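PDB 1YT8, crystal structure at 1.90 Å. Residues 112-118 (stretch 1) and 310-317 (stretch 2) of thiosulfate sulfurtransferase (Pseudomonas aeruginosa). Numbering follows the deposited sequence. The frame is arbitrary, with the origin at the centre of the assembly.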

# COMPACT_ATOMS: atom_id res chain seq x y z
N VAL A 112 5.11 5.71 -6.71
CA VAL A 112 4.68 5.35 -5.36
C VAL A 112 5.55 4.26 -4.73
O VAL A 112 6.25 3.54 -5.43
CB VAL A 112 3.21 4.88 -5.35
CG1 VAL A 112 2.30 5.98 -5.88
CG2 VAL A 112 3.06 3.62 -6.22
N ASN A 113 5.49 4.15 -3.40
CA ASN A 113 6.25 3.15 -2.63
C ASN A 113 7.73 3.24 -3.01
O ASN A 113 8.41 2.22 -3.18
CB ASN A 113 5.72 1.74 -2.91
CG ASN A 113 4.20 1.65 -2.80
OD1 ASN A 113 3.54 1.14 -3.71
ND2 ASN A 113 3.64 2.15 -1.70
N VAL A 114 8.23 4.47 -3.11
CA VAL A 114 9.61 4.72 -3.52
C VAL A 114 10.69 4.12 -2.62
O VAL A 114 11.65 3.54 -3.13
CB VAL A 114 9.83 6.23 -3.71
CG1 VAL A 114 11.25 6.50 -4.21
CG2 VAL A 114 8.82 6.76 -4.73
N PRO A 115 10.56 4.25 -1.29
CA PRO A 115 11.60 3.66 -0.45
C PRO A 115 11.77 2.16 -0.74
O PRO A 115 12.88 1.66 -0.88
CB PRO A 115 11.10 3.92 0.97
CG PRO A 115 10.37 5.23 0.82
CD PRO A 115 9.60 5.02 -0.48
N SER A 116 10.64 1.46 -0.84
CA SER A 116 10.66 0.03 -1.12
C SER A 116 11.28 -0.31 -2.46
O SER A 116 12.07 -1.25 -2.57
CB SER A 116 9.23 -0.54 -1.07
OG SER A 116 8.67 -0.39 0.22
N LYS A 117 10.93 0.45 -3.49
CA LYS A 117 11.45 0.20 -4.83
C LYS A 117 12.91 0.60 -4.98
O LYS A 117 13.69 -0.09 -5.64
CB LYS A 117 10.59 0.91 -5.87
CG LYS A 117 9.14 0.47 -5.85
CD LYS A 117 8.31 1.27 -6.82
CE LYS A 117 6.87 0.79 -6.82
NZ LYS A 117 6.03 1.60 -7.75
N ALA A 118 13.28 1.72 -4.36
CA ALA A 118 14.66 2.19 -4.42
C ALA A 118 15.53 1.18 -3.68
O ALA A 118 16.65 0.88 -4.10
CB ALA A 118 14.77 3.56 -3.77
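Stretch 2 (310-317) LVQETDHV

Stretch 2 brings the end of one helix and the turn that follows it against the start of the helix in stretch 1. Residues 310-312 close a helix that begins earlier in the chain, Glu313 leaves helical geometry (phi/psi -123/44), and a weakly bonded helical segment follows at about 314-317. The backbones come nearest where the CA atoms of Asn113 and Glu313 lie 5.3 Å apart and those of Ser116 and Gln312 5.4 Å apart, so the chain of stretch 2 runs backward relative to stretch 1 at these two points.

Val112 stays clear of stretch 2, but its carbonyl O receives a weak hydrogen bond from Lys117 NZ (3.0 Å). Asn113, at the N-cap position with phi/psi 52/44, carries the largest share of the contact. Its CB lies 3.3 Å from Gln312 O, and the m rotamer carries the amide past Glu313, with ND2 3.6 Å from Glu313 CA. There ND2 donates a nearly linear hydrogen bond to Asp315 OD1 (3.0 Å, 171°) and also lies 3.0 Å from His316 NE2. Water extends this anchorage: one molecule bridges Asn113 N to Asp315 OD2, while two others donate to Asn113 OD1 and reach Gln312 NE2 and Glu313 OE2.

Val114 points away, and Pro115, although directed toward stretch 2, makes no close contact. One helical turn on from Asn113, Ser116 points toward stretch 2, where its OG donates to Val311 O (2.9 Å) at the end of the helix; its CB packs 3.1 Å from Gln312 O. The same OG lies 3.2 Å from Thr314 OG1, which itself donates to Leu310 O (2.7 Å), and accepts from a water shared with Asp315 OD1. The extended Lys117 side chain passes Gln312, CE to NE2 3.7 Å, and Ala118 is out of reach.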

# COMPACT_ATOMS: atom_id res chain seq x y z
N LEU A 310 3.98 -6.00 2.43
CA LEU A 310 4.41 -5.13 3.53
C LEU A 310 5.78 -4.57 3.13
O LEU A 310 6.10 -3.40 3.36
CB LEU A 310 4.53 -5.91 4.84
CG LEU A 310 5.11 -5.15 6.04
CD1 LEU A 310 4.27 -3.92 6.35
CD2 LEU A 310 5.15 -6.07 7.25
N VAL A 311 6.59 -5.43 2.51
CA VAL A 311 7.92 -5.04 2.07
C VAL A 311 7.85 -4.12 0.84
O VAL A 311 8.68 -3.23 0.68
CB VAL A 311 8.77 -6.29 1.76
CG1 VAL A 311 10.12 -5.89 1.15
CG2 VAL A 311 9.01 -7.09 3.05
N GLN A 312 6.84 -4.34 -0.00
CA GLN A 312 6.66 -3.55 -1.23
C GLN A 312 5.96 -2.20 -1.03
O GLN A 312 6.30 -1.22 -1.68
CB GLN A 312 5.88 -4.38 -2.25
CG GLN A 312 5.53 -3.66 -3.55
CD GLN A 312 6.73 -3.41 -4.45
OE1 GLN A 312 7.82 -3.94 -4.22
NE2 GLN A 312 6.53 -2.61 -5.49
N GLU A 313 4.97 -2.14 -0.13
CA GLU A 313 4.22 -0.90 0.11
C GLU A 313 4.30 -0.49 1.58
O GLU A 313 3.30 -0.10 2.18
CB GLU A 313 2.75 -1.10 -0.28
CG GLU A 313 2.52 -1.76 -1.64
CD GLU A 313 1.05 -1.90 -1.99
OE1 GLU A 313 0.24 -2.18 -1.08
OE2 GLU A 313 0.69 -1.74 -3.19
N THR A 314 5.50 -0.57 2.14
CA THR A 314 5.73 -0.26 3.55
C THR A 314 5.11 1.05 4.05
O THR A 314 4.56 1.10 5.15
CB THR A 314 7.25 -0.25 3.85
OG1 THR A 314 7.87 -1.36 3.19
CG2 THR A 314 7.51 -0.35 5.34
N ASP A 315 5.20 2.10 3.24
CA ASP A 315 4.67 3.41 3.62
C ASP A 315 3.15 3.50 3.74
O ASP A 315 2.63 4.47 4.30
CB ASP A 315 5.19 4.47 2.65
CG ASP A 315 4.79 4.19 1.22
OD1 ASP A 315 5.25 3.17 0.66
OD2 ASP A 315 4.01 4.99 0.65
N HIS A 316 2.43 2.52 3.21
CA HIS A 316 0.97 2.52 3.30
C HIS A 316 0.52 2.10 4.70
O HIS A 316 -0.60 2.40 5.12
CB HIS A 316 0.34 1.55 2.29
CG HIS A 316 0.40 2.01 0.87
ND1 HIS A 316 -0.31 1.40 -0.14
CD2 HIS A 316 1.09 3.02 0.28
CE1 HIS A 316 -0.06 2.01 -1.28
NE2 HIS A 316 0.79 3.00 -1.05
N VAL A 317 1.40 1.41 5.41
CA VAL A 317 1.11 0.90 6.75
C VAL A 317 1.95 1.60 7.82
O VAL A 317 1.42 2.19 8.76
CB VAL A 317 1.38 -0.62 6.81
CG1 VAL A 317 1.02 -1.17 8.19
CG2 VAL A 317 0.57 -1.32 5.72
O HOH W 1 3.96 5.80 -1.84
O HOH W 2 3.87 -0.93 -5.55
O HOH W 3 0.99 0.83 -4.37
O HOH W 4 11.24 -3.64 -1.35
O HOH W 5 7.94 2.18 0.76